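Local coordinates for TPR repeat-containing protein YrrB (Bacillus subtilis, PDB 2Q7F) that is thought to bring RNA sulfuration factors, RNA processing factors and aminoacyl-tRNA synthetases together into complexes, at residues 162-167 with 181-185; 128-133 with 147-151; 73-77 with 100-104. All blocks are in the same frame, centred on the assembly; numbering follows the deposited sequence.

Interaction 1: 162-167 with 181-185; sequences RFQFGM and QFAAV
Gln181 meets Arg162 where the two antiparallel helices of TPR 5 pass each other, their axes 8.6 Å apart and their directions 155° apart. The glutamine chain bends at chi2 (-62°), and OE1 accepts from Arg162 NH1 at 2.8 Å; the donor lies in the carbonyl plane, on a lone pair, yet the bond is bent, with an N-H...O angle of 132°. NE2 faces the rim of Phe165, 3.8 Å from CE2 and near the ring plane. Phe182 follows. Its CB points away, but the ring folds back until CZ is 3.5 Å from Gly166 C. The ring occupies the place a CB on Gly166 would take, since such an atom would collide with Phe182 CE1, consistent with the small-residue position of TPR first helices. Phe182 CE1 also packs on Phe163 CD1 at 4.1 Å. Next, Ala184 CB rests 3.5 Å from Arg162 CD, and Val185 CG2 lies 3.7 Å from Phe163 N. A leucine in place of Arg162 would probably leave Gln181 OE1 and the carboxylate of Glu156, which forms a salt bridge with NH2, without their cationic mate. Around this hairpin, helix 193-205 is touched by Phe163, Met167 and Phe182 through Asn198, while helix 141-154 meets Phe165 and Arg162, so the pair sits between the preceding and following repeats.

Interaction 2: 128-133 with 147-151; sequences FYMLGT and YLQRA
Tyr147 packs against Phe128 and Leu131 in the helix-turn-helix hairpin of TPR 4, whose two antiparallel helices approach to 8.0 Å between axes. Leu131 has CG anti to its backbone N (chi1 180°), and the turn at chi2 then brings CD2 over the Tyr147 ring: the methyl stands 3.7 Å from the ring centroid and 4° off the ring normal, a centred CH-pi contact. Phe128 crosses Tyr147 at about a right angle, and the two CD1 atoms come within 3.9 Å of each other. Phe128 has CG anti to its carbonyl carbon (chi1 -69°), and Phe128 CB lies 3.4 Å from Tyr147 O. Arg150 runs alongside the same phenylalanine, pointing the same way: its CB lies over one face and Arg150 CG reaches Phe128 CD2 at 3.5 Å, while its guanidinium forms a salt bridge with Glu153. Leu148 CG lies 3.8 Å from Gly132 CA, and a CB on that glycine would clash with Leu148 CD2. Ala151 CB adds apolar contacts to the CB atoms of Phe128 and Tyr129. Tyr129 O accepts both Thr133 N and Thr133 OG1, and the hydroxyl oxygen, 2.8 Å away, stands above the carbonyl plane.

Interaction 3: 73-77 with 100-104; sequences LERAL and VYVVK
The Tyr101 ring takes Leu77 CD2 obliquely, with the methyl 3.9 Å from Tyr101 CE2. The other planar group here is the Glu74 carboxylate, which meets Lys104 in a salt bridge: Glu74 OE1 and Lys104 NZ are modelled only 2.5 Å apart, a value short enough that the exact length is doubtful. Glu74 starts with CB pointing away from the other segment, and a bend at chi2 (70°) brings the carboxylate back to the lysine. Lys104 is itself bent at chi3 and chi4, and the two chains cross at about a right angle. Both side chains are at least partly exposed.

At the centre of the apolar part is Val100. Its CG1, anti to the backbone N (chi1 174°), enters between two leucines one helical turn apart, 3.8 Å from Leu73 CG and 3.8 Å from Leu77 CD1. The valine and Leu73 slide past each other in opposite directions. Leu73 also crosses Val103 at about a right angle, with Leu73 CD2 3.9 Å from Val103 CG1.

This joins the start of helix 73-86, in TPR 2, to the C-terminal end of helix 91-103 and the residue that follows it, in TPR 3, a contact between successive repeats of the kind that builds a TPR superhelix. Helix 57-69 packs against it through Ser68, which touches Ala76 and Val100, and through Leu67 on Ala76; helix 107-120 touches Tyr101 through Glu109 and Met113.

In the fold
From the N terminus, interaction 3 comes first, closing a 22-residue loop between TPR 2 and TPR 3. Interactions 2 and 1 follow, each closing a 13-residue loop within a single repeat, TPR 4 and then TPR 5. The three are in series: none nests in or crosses another. Direct packing nevertheless joins neighbours. Met130 CE touches Val102 CG2 at 3.9 Å, linking interaction 3 to interaction 2, and Phe165 CZ reaches Gln149 CB at 3.4 Å, linking interaction 2 to interaction 1 through successive helices 141-154 and 159-172. Interactions 1 and 3, with centres about 30 Å apart, do not touch and lie on opposite sides of the chain's centre.

Interaction 1: 162-167 with 181-185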
ATOM      1  N   ARG A 162       5.860  -6.354   3.142  1.00 53.21           N
ATOM      2  CA  ARG A 162       6.703  -7.457   2.717  1.00 52.67           C
ATOM      3  C   ARG A 162       5.926  -8.526   1.949  1.00 52.23           C
ATOM      4  O   ARG A 162       6.445  -9.110   0.997  1.00 52.04           O
ATOM      5  CB  ARG A 162       7.432  -8.056   3.910  1.00 52.72           C
ATOM      6  CG  ARG A 162       8.607  -8.898   3.507  1.00 53.37           C
ATOM      7  CD  ARG A 162       9.218  -9.581   4.697  1.00 54.98           C
ATOM      8  NE  ARG A 162       9.930  -8.622   5.532  1.00 56.06           N
ATOM      9  CZ  ARG A 162      11.227  -8.351   5.431  1.00 55.61           C
ATOM     10  NH1 ARG A 162      11.988  -8.971   4.534  1.00 55.08           N
ATOM     11  NH2 ARG A 162      11.758  -7.452   6.238  1.00 55.18           N
ATOM     12  N   PHE A 163       4.683  -8.771   2.355  1.00 51.83           N
ATOM     13  CA  PHE A 163       3.833  -9.704   1.632  1.00 51.58           C
ATOM     14  C   PHE A 163       3.473  -9.182   0.235  1.00 51.54           C
ATOM     15  O   PHE A 163       3.388  -9.959  -0.723  1.00 51.65           O
ATOM     16  CB  PHE A 163       2.568 -10.030   2.432  1.00 51.80           C
ATOM     17  CG  PHE A 163       1.564 -10.854   1.670  1.00 51.51           C
ATOM     18  CD1 PHE A 163       1.867 -12.150   1.267  1.00 51.19           C
ATOM     19  CD2 PHE A 163       0.323 -10.329   1.344  1.00 50.88           C
ATOM     20  CE1 PHE A 163       0.943 -12.899   0.545  1.00 51.49           C
ATOM     21  CE2 PHE A 163      -0.606 -11.079   0.624  1.00 50.75           C
ATOM     22  CZ  PHE A 163      -0.297 -12.361   0.225  1.00 50.61           C
ATOM     23  N   GLN A 164       3.274  -7.870   0.119  1.00 51.23           N
ATOM     24  CA  GLN A 164       2.942  -7.256  -1.170  1.00 51.22           C
ATOM     25  C   GLN A 164       4.140  -7.232  -2.121  1.00 50.89           C
ATOM     26  O   GLN A 164       3.987  -7.389  -3.336  1.00 50.58           O
ATOM     27  CB  GLN A 164       2.415  -5.840  -0.969  1.00 51.50           C
ATOM     28  CG  GLN A 164       1.084  -5.776  -0.266  1.00 52.94           C
ATOM     29  CD  GLN A 164      -0.072  -6.109  -1.184  1.00 54.81           C
ATOM     30  OE1 GLN A 164      -1.056  -6.716  -0.761  1.00 56.00           O
ATOM     31  NE2 GLN A 164       0.038  -5.710  -2.449  1.00 55.02           N
ATOM     32  N   PHE A 165       5.327  -7.021  -1.558  1.00 50.78           N
ATOM     33  CA  PHE A 165       6.568  -7.078  -2.327  1.00 50.77           C
ATOM     34  C   PHE A 165       6.772  -8.497  -2.873  1.00 50.90           C
ATOM     35  O   PHE A 165       7.056  -8.685  -4.062  1.00 50.58           O
ATOM     36  CB  PHE A 165       7.747  -6.623  -1.456  1.00 50.75           C
ATOM     37  CG  PHE A 165       9.053  -6.490  -2.196  1.00 50.23           C
ATOM     38  CD1 PHE A 165       9.097  -6.001  -3.499  1.00 49.96           C
ATOM     39  CD2 PHE A 165      10.249  -6.824  -1.565  1.00 50.19           C
ATOM     40  CE1 PHE A 165      10.317  -5.873  -4.178  1.00 51.02           C
ATOM     41  CE2 PHE A 165      11.477  -6.700  -2.234  1.00 50.94           C
ATOM     42  CZ  PHE A 165      11.512  -6.222  -3.543  1.00 50.35           C
ATOM     43  N   GLY A 166       6.587  -9.488  -2.005  1.00 51.11           N
ATOM     44  CA  GLY A 166       6.662 -10.890  -2.400  1.00 51.69           C
ATOM     45  C   GLY A 166       5.851 -11.186  -3.649  1.00 52.15           C
ATOM     46  O   GLY A 166       6.391 -11.701  -4.639  1.00 51.99           O
ATOM     47  N   MET A 167       4.559 -10.842  -3.603  1.00 52.71           N
ATOM     48  CA  MET A 167       3.618 -11.157  -4.683  1.00 53.23           C
ATOM     49  C   MET A 167       4.028 -10.489  -5.979  1.00 53.59           C
ATOM     50  O   MET A 167       3.825 -11.021  -7.073  1.00 53.68           O
ATOM     51  CB  MET A 167       2.202 -10.718  -4.315  1.00 53.23           C
ATOM     52  CG  MET A 167       1.444 -11.685  -3.432  1.00 53.61           C
ATOM     53  SD  MET A 167      -0.296 -11.226  -3.301  1.00 53.22           S
ATOM     54  CE  MET A 167      -0.984 -12.036  -4.751  1.00 54.86           C
ATOM     55  N   GLN A 181      11.099 -13.382   0.579  1.00 58.86           N
ATOM     56  CA  GLN A 181      10.167 -12.489   1.256  1.00 58.65           C
ATOM     57  C   GLN A 181       8.999 -13.235   1.911  1.00 58.45           C
ATOM     58  O   GLN A 181       8.702 -12.995   3.085  1.00 58.37           O
ATOM     59  CB  GLN A 181       9.674 -11.371   0.324  1.00 58.62           C
ATOM     60  CG  GLN A 181      10.774 -10.452  -0.215  1.00 58.31           C
ATOM     61  CD  GLN A 181      11.511  -9.681   0.870  1.00 58.86           C
ATOM     62  OE1 GLN A 181      11.055  -9.587   2.010  1.00 58.71           O
ATOM     63  NE2 GLN A 181      12.665  -9.120   0.514  1.00 59.00           N
ATOM     64  N   PHE A 182       8.360 -14.148   1.177  1.00 58.30           N
ATOM     65  CA  PHE A 182       7.270 -14.960   1.749  1.00 58.37           C
ATOM     66  C   PHE A 182       7.688 -15.653   3.054  1.00 58.60           C
ATOM     67  O   PHE A 182       6.893 -15.735   3.996  1.00 58.63           O
ATOM     68  CB  PHE A 182       6.739 -16.005   0.756  1.00 58.12           C
ATOM     69  CG  PHE A 182       6.027 -15.424  -0.443  1.00 58.12           C
ATOM     70  CD1 PHE A 182       5.186 -14.321  -0.321  1.00 57.87           C
ATOM     71  CD2 PHE A 182       6.179 -16.007  -1.700  1.00 58.20           C
ATOM     72  CE1 PHE A 182       4.527 -13.795  -1.437  1.00 57.57           C
ATOM     73  CE2 PHE A 182       5.522 -15.489  -2.816  1.00 57.71           C
ATOM     74  CZ  PHE A 182       4.694 -14.381  -2.682  1.00 57.27           C
ATOM     75  N   ALA A 183       8.932 -16.137   3.099  1.00 58.93           N
ATOM     76  CA  ALA A 183       9.482 -16.810   4.281  1.00 59.40           C
ATOM     77  C   ALA A 183       9.593 -15.870   5.476  1.00 59.78           C
ATOM     78  O   ALA A 183       9.224 -16.233   6.595  1.00 59.83           O
ATOM     79  CB  ALA A 183      10.830 -17.434   3.968  1.00 59.11           C
ATOM     80  N   ALA A 184      10.092 -14.661   5.234  1.00 60.48           N
ATOM     81  CA  ALA A 184      10.233 -13.657   6.293  1.00 61.19           C
ATOM     82  C   ALA A 184       8.877 -13.257   6.889  1.00 61.66           C
ATOM     83  O   ALA A 184       8.771 -13.022   8.099  1.00 61.87           O
ATOM     84  CB  ALA A 184      10.989 -12.437   5.780  1.00 61.05           C
ATOM     85  N   VAL A 185       7.851 -13.201   6.034  1.00 62.14           N
ATOM     86  CA  VAL A 185       6.468 -12.954   6.461  1.00 62.66           C
ATOM     87  C   VAL A 185       5.991 -14.076   7.382  1.00 63.02           C
ATOM     88  O   VAL A 185       5.315 -13.818   8.383  1.00 62.95           O
ATOM     89  CB  VAL A 185       5.507 -12.821   5.247  1.00 62.86           C
ATOM     90  CG1 VAL A 185       4.037 -12.793   5.693  1.00 62.70           C
ATOM     91  CG2 VAL A 185       5.846 -11.573   4.425  1.00 63.03           C
TER

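Interaction 2: 128-133 with 147-151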
ATOM      1  N   PHE A 128       5.735   5.090   0.190  1.00 49.70           N
ATOM      2  CA  PHE A 128       6.196   4.075  -0.741  1.00 49.64           C
ATOM      3  C   PHE A 128       5.241   2.882  -0.743  1.00 49.54           C
ATOM      4  O   PHE A 128       5.018   2.248  -1.783  1.00 49.41           O
ATOM      5  CB  PHE A 128       7.627   3.635  -0.428  1.00 49.67           C
ATOM      6  CG  PHE A 128       8.662   4.698  -0.692  1.00 50.04           C
ATOM      7  CD1 PHE A 128       8.624   5.460  -1.858  1.00 50.26           C
ATOM      8  CD2 PHE A 128       9.695   4.928   0.223  1.00 51.10           C
ATOM      9  CE1 PHE A 128       9.582   6.451  -2.101  1.00 50.20           C
ATOM     10  CE2 PHE A 128      10.665   5.913  -0.015  1.00 50.26           C
ATOM     11  CZ  PHE A 128      10.606   6.672  -1.180  1.00 50.20           C
ATOM     12  N   TYR A 129       4.657   2.615   0.422  1.00 49.38           N
ATOM     13  CA  TYR A 129       3.694   1.536   0.583  1.00 49.37           C
ATOM     14  C   TYR A 129       2.399   1.822  -0.171  1.00 49.11           C
ATOM     15  O   TYR A 129       1.956   1.009  -0.983  1.00 49.09           O
ATOM     16  CB  TYR A 129       3.397   1.273   2.064  1.00 49.57           C
ATOM     17  CG  TYR A 129       2.302   0.247   2.268  1.00 50.38           C
ATOM     18  CD1 TYR A 129       2.560  -1.116   2.089  1.00 49.99           C
ATOM     19  CD2 TYR A 129       1.004   0.639   2.624  1.00 49.85           C
ATOM     20  CE1 TYR A 129       1.560  -2.062   2.259  1.00 50.35           C
ATOM     21  CE2 TYR A 129       0.003  -0.299   2.806  1.00 50.08           C
ATOM     22  CZ  TYR A 129       0.288  -1.651   2.618  1.00 50.91           C
ATOM     23  OH  TYR A 129      -0.700  -2.597   2.787  1.00 51.90           O
ATOM     24  N   MET A 130       1.793   2.971   0.110  1.00 48.78           N
ATOM     25  CA  MET A 130       0.523   3.329  -0.514  1.00 48.52           C
ATOM     26  C   MET A 130       0.680   3.378  -2.030  1.00 48.57           C
ATOM     27  O   MET A 130      -0.189   2.904  -2.773  1.00 48.53           O
ATOM     28  CB  MET A 130       0.009   4.664   0.027  1.00 48.43           C
ATOM     29  CG  MET A 130      -0.357   4.653   1.514  1.00 48.12           C
ATOM     30  SD  MET A 130      -1.621   3.443   1.970  1.00 46.48           S
ATOM     31  CE  MET A 130      -3.076   4.174   1.207  1.00 46.12           C
ATOM     32  N   LEU A 131       1.803   3.927  -2.482  1.00 48.52           N
ATOM     33  CA  LEU A 131       2.090   3.998  -3.907  1.00 49.09           C
ATOM     34  C   LEU A 131       2.304   2.597  -4.475  1.00 49.46           C
ATOM     35  O   LEU A 131       1.661   2.226  -5.448  1.00 49.69           O
ATOM     36  CB  LEU A 131       3.283   4.917  -4.204  1.00 48.84           C
ATOM     37  CG  LEU A 131       3.713   5.089  -5.663  1.00 48.87           C
ATOM     38  CD1 LEU A 131       2.543   5.503  -6.589  1.00 48.23           C
ATOM     39  CD2 LEU A 131       4.867   6.093  -5.740  1.00 48.79           C
ATOM     40  N   GLY A 132       3.184   1.823  -3.850  1.00 49.92           N
ATOM     41  CA  GLY A 132       3.403   0.441  -4.252  1.00 50.65           C
ATOM     42  C   GLY A 132       2.086  -0.298  -4.407  1.00 51.22           C
ATOM     43  O   GLY A 132       1.783  -0.834  -5.477  1.00 51.63           O
ATOM     44  N   THR A 133       1.282  -0.294  -3.350  1.00 51.52           N
ATOM     45  CA  THR A 133       0.045  -1.071  -3.345  1.00 52.37           C
ATOM     46  C   THR A 133      -0.964  -0.601  -4.401  1.00 52.53           C
ATOM     47  O   THR A 133      -1.613  -1.414  -5.065  1.00 52.53           O
ATOM     48  CB  THR A 133      -0.597  -1.094  -1.957  1.00 52.36           C
ATOM     49  OG1 THR A 133       0.422  -1.345  -0.984  1.00 53.10           O
ATOM     50  CG2 THR A 133      -1.637  -2.216  -1.876  1.00 52.65           C
ATOM     51  N   TYR A 147       9.226   0.689  -5.305  1.00 50.40           N
ATOM     52  CA  TYR A 147       8.683   1.397  -4.142  1.00 49.86           C
ATOM     53  C   TYR A 147       8.342   0.418  -3.032  1.00 49.79           C
ATOM     54  O   TYR A 147       8.562   0.713  -1.865  1.00 49.79           O
ATOM     55  CB  TYR A 147       7.443   2.226  -4.509  1.00 49.55           C
ATOM     56  CG  TYR A 147       7.642   3.163  -5.678  1.00 48.95           C
ATOM     57  CD1 TYR A 147       8.504   4.264  -5.586  1.00 47.19           C
ATOM     58  CD2 TYR A 147       6.960   2.954  -6.875  1.00 48.37           C
ATOM     59  CE1 TYR A 147       8.689   5.124  -6.669  1.00 47.09           C
ATOM     60  CE2 TYR A 147       7.129   3.809  -7.958  1.00 48.53           C
ATOM     61  CZ  TYR A 147       7.998   4.895  -7.850  1.00 48.67           C
ATOM     62  OH  TYR A 147       8.171   5.733  -8.937  1.00 49.58           O
ATOM     63  N   LEU A 148       7.787  -0.739  -3.399  1.00 49.64           N
ATOM     64  CA  LEU A 148       7.534  -1.806  -2.434  1.00 49.75           C
ATOM     65  C   LEU A 148       8.827  -2.332  -1.832  1.00 49.89           C
ATOM     66  O   LEU A 148       8.876  -2.630  -0.637  1.00 49.67           O
ATOM     67  CB  LEU A 148       6.757  -2.958  -3.063  1.00 49.41           C
ATOM     68  CG  LEU A 148       5.253  -2.755  -3.191  1.00 49.68           C
ATOM     69  CD1 LEU A 148       4.627  -3.976  -3.847  1.00 49.65           C
ATOM     70  CD2 LEU A 148       4.609  -2.462  -1.839  1.00 48.77           C
ATOM     71  N   GLN A 149       9.861  -2.447  -2.666  1.00 50.13           N
ATOM     72  CA  GLN A 149      11.187  -2.854  -2.208  1.00 50.98           C
ATOM     73  C   GLN A 149      11.658  -1.896  -1.132  1.00 50.88           C
ATOM     74  O   GLN A 149      12.205  -2.306  -0.106  1.00 50.80           O
ATOM     75  CB  GLN A 149      12.200  -2.869  -3.367  1.00 50.97           C
ATOM     76  CG  GLN A 149      13.583  -3.395  -2.966  1.00 51.74           C
ATOM     77  CD  GLN A 149      14.566  -3.459  -4.126  1.00 51.79           C
ATOM     78  OE1 GLN A 149      14.967  -2.429  -4.679  1.00 52.87           O
ATOM     79  NE2 GLN A 149      14.968  -4.674  -4.491  1.00 51.64           N
ATOM     80  N   ARG A 150      11.421  -0.615  -1.385  1.00 51.03           N
ATOM     81  CA  ARG A 150      11.888   0.442  -0.521  1.00 51.36           C
ATOM     82  C   ARG A 150      11.172   0.426   0.825  1.00 51.60           C
ATOM     83  O   ARG A 150      11.820   0.531   1.862  1.00 51.70           O
ATOM     84  CB  ARG A 150      11.741   1.789  -1.220  1.00 51.29           C
ATOM     85  CG  ARG A 150      12.496   2.926  -0.561  1.00 51.92           C
ATOM     86  CD  ARG A 150      13.948   2.584  -0.271  1.00 51.30           C
ATOM     87  NE  ARG A 150      14.502   3.581   0.627  1.00 51.90           N
ATOM     88  CZ  ARG A 150      15.603   3.424   1.352  1.00 52.44           C
ATOM     89  NH1 ARG A 150      16.293   2.291   1.298  1.00 52.16           N
ATOM     90  NH2 ARG A 150      16.006   4.412   2.137  1.00 51.27           N
ATOM     91  N   ALA A 151       9.845   0.278   0.797  1.00 51.79           N
ATOM     92  CA  ALA A 151       9.020   0.198   2.010  1.00 52.15           C
ATOM     93  C   ALA A 151       9.489  -0.893   2.977  1.00 52.51           C
ATOM     94  O   ALA A 151       9.472  -0.706   4.193  1.00 52.26           O
ATOM     95  CB  ALA A 151       7.551  -0.029   1.640  1.00 52.09           C
TER

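Interaction 3: 73-77 with 100-104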
ATOM      1  N   LEU A  73     -15.106  13.575   3.270  1.00 48.61           N
ATOM      2  CA  LEU A  73     -14.127  13.316   2.227  1.00 47.58           C
ATOM      3  C   LEU A  73     -14.086  14.339   1.089  1.00 47.10           C
ATOM      4  O   LEU A  73     -12.998  14.784   0.704  1.00 46.78           O
ATOM      5  CB  LEU A  73     -14.308  11.890   1.687  1.00 47.50           C
ATOM      6  CG  LEU A  73     -13.471  10.763   2.330  1.00 47.65           C
ATOM      7  CD1 LEU A  73     -13.134  11.006   3.800  1.00 47.73           C
ATOM      8  CD2 LEU A  73     -14.126   9.393   2.152  1.00 47.32           C
ATOM      9  N   GLU A  74     -15.253  14.714   0.554  1.00 46.29           N
ATOM     10  CA  GLU A  74     -15.302  15.679  -0.557  1.00 45.49           C
ATOM     11  C   GLU A  74     -14.801  17.050  -0.121  1.00 45.27           C
ATOM     12  O   GLU A  74     -14.028  17.704  -0.839  1.00 45.21           O
ATOM     13  CB  GLU A  74     -16.710  15.806  -1.138  1.00 45.20           C
ATOM     14  CG  GLU A  74     -17.273  14.522  -1.740  1.00 44.89           C
ATOM     15  CD  GLU A  74     -17.586  13.485  -0.683  1.00 43.83           C
ATOM     16  OE1 GLU A  74     -17.354  12.289  -0.926  1.00 44.58           O
ATOM     17  OE2 GLU A  74     -18.054  13.864   0.402  1.00 44.15           O
ATOM     18  N   ARG A  75     -15.254  17.482   1.053  1.00 44.53           N
ATOM     19  CA  ARG A  75     -14.839  18.755   1.587  1.00 44.14           C
ATOM     20  C   ARG A  75     -13.337  18.745   1.907  1.00 43.83           C
ATOM     21  O   ARG A  75     -12.650  19.731   1.661  1.00 43.89           O
ATOM     22  CB  ARG A  75     -15.682  19.118   2.800  1.00 44.18           C
ATOM     23  CG  ARG A  75     -15.701  20.600   3.127  1.00 43.50           C
ATOM     24  CD  ARG A  75     -16.649  20.854   4.286  1.00 43.31           C
ATOM     25  NE  ARG A  75     -16.600  22.237   4.749  1.00 43.38           N
ATOM     26  CZ  ARG A  75     -16.707  22.618   6.020  1.00 42.71           C
ATOM     27  NH1 ARG A  75     -16.855  21.708   6.973  1.00 42.97           N
ATOM     28  NH2 ARG A  75     -16.655  23.914   6.336  1.00 40.56           N
ATOM     29  N   ALA A  76     -12.828  17.628   2.420  1.00 43.48           N
ATOM     30  CA  ALA A  76     -11.378  17.454   2.592  1.00 43.35           C
ATOM     31  C   ALA A  76     -10.628  17.759   1.284  1.00 43.32           C
ATOM     32  O   ALA A  76      -9.613  18.503   1.285  1.00 43.59           O
ATOM     33  CB  ALA A  76     -11.046  16.041   3.101  1.00 42.85           C
ATOM     34  N   LEU A  77     -11.143  17.208   0.180  1.00 42.78           N
ATOM     35  CA  LEU A  77     -10.584  17.422  -1.158  1.00 42.50           C
ATOM     36  C   LEU A  77     -10.607  18.870  -1.590  1.00 42.23           C
ATOM     37  O   LEU A  77      -9.700  19.318  -2.287  1.00 42.16           O
ATOM     38  CB  LEU A  77     -11.301  16.570  -2.213  1.00 42.39           C
ATOM     39  CG  LEU A  77     -10.916  15.084  -2.237  1.00 42.68           C
ATOM     40  CD1 LEU A  77     -11.851  14.268  -3.130  1.00 40.20           C
ATOM     41  CD2 LEU A  77      -9.433  14.845  -2.602  1.00 40.51           C
ATOM     42  N   VAL A 100      -7.749   9.959   0.403  1.00 49.49           N
ATOM     43  CA  VAL A 100      -9.178  10.106   0.148  1.00 49.89           C
ATOM     44  C   VAL A 100      -9.548   9.303  -1.098  1.00 50.15           C
ATOM     45  O   VAL A 100     -10.536   8.576  -1.113  1.00 49.83           O
ATOM     46  CB  VAL A 100      -9.579  11.599  -0.010  1.00 50.02           C
ATOM     47  CG1 VAL A 100     -11.051  11.744  -0.431  1.00 49.04           C
ATOM     48  CG2 VAL A 100      -9.318  12.353   1.292  1.00 49.10           C
ATOM     49  N   TYR A 101      -8.717   9.430  -2.125  1.00 50.66           N
ATOM     50  CA  TYR A 101      -8.901   8.712  -3.365  1.00 51.10           C
ATOM     51  C   TYR A 101      -8.826   7.209  -3.145  1.00 51.19           C
ATOM     52  O   TYR A 101      -9.539   6.445  -3.802  1.00 51.18           O
ATOM     53  CB  TYR A 101      -7.888   9.179  -4.409  1.00 51.25           C
ATOM     54  CG  TYR A 101      -8.314  10.441  -5.112  1.00 52.06           C
ATOM     55  CD1 TYR A 101      -9.422  10.447  -5.964  1.00 53.50           C
ATOM     56  CD2 TYR A 101      -7.617  11.631  -4.939  1.00 53.15           C
ATOM     57  CE1 TYR A 101      -9.826  11.614  -6.620  1.00 53.89           C
ATOM     58  CE2 TYR A 101      -8.017  12.813  -5.592  1.00 53.38           C
ATOM     59  CZ  TYR A 101      -9.123  12.796  -6.426  1.00 53.16           C
ATOM     60  OH  TYR A 101      -9.527  13.950  -7.073  1.00 53.01           O
ATOM     61  N   VAL A 102      -7.975   6.794  -2.210  1.00 51.45           N
ATOM     62  CA  VAL A 102      -7.837   5.377  -1.879  1.00 51.60           C
ATOM     63  C   VAL A 102      -9.135   4.876  -1.252  1.00 51.88           C
ATOM     64  O   VAL A 102      -9.679   3.852  -1.669  1.00 51.83           O
ATOM     65  CB  VAL A 102      -6.611   5.108  -0.960  1.00 51.36           C
ATOM     66  CG1 VAL A 102      -6.726   3.776  -0.270  1.00 50.73           C
ATOM     67  CG2 VAL A 102      -5.336   5.146  -1.772  1.00 51.34           C
ATOM     68  N   VAL A 103      -9.641   5.621  -0.273  1.00 52.07           N
ATOM     69  CA  VAL A 103     -10.853   5.224   0.428  1.00 52.48           C
ATOM     70  C   VAL A 103     -11.998   5.081  -0.571  1.00 52.96           C
ATOM     71  O   VAL A 103     -12.817   4.184  -0.460  1.00 53.25           O
ATOM     72  CB  VAL A 103     -11.200   6.202   1.576  1.00 52.23           C
ATOM     73  CG1 VAL A 103     -12.539   5.846   2.218  1.00 51.78           C
ATOM     74  CG2 VAL A 103     -10.109   6.175   2.612  1.00 51.40           C
ATOM     75  N   LYS A 104     -12.015   5.945  -1.573  1.00 53.59           N
ATOM     76  CA  LYS A 104     -13.075   5.940  -2.572  1.00 54.11           C
ATOM     77  C   LYS A 104     -12.707   5.007  -3.720  1.00 54.18           C
ATOM     78  O   LYS A 104     -13.427   4.926  -4.718  1.00 54.43           O
ATOM     79  CB  LYS A 104     -13.319   7.365  -3.092  1.00 54.19           C
ATOM     80  CG  LYS A 104     -13.638   8.405  -2.010  1.00 54.38           C
ATOM     81  CD  LYS A 104     -13.880   9.786  -2.612  1.00 55.08           C
ATOM     82  CE  LYS A 104     -15.260   9.887  -3.291  1.00 57.37           C
ATOM     83  NZ  LYS A 104     -16.300  10.553  -2.452  1.00 57.37           N
TER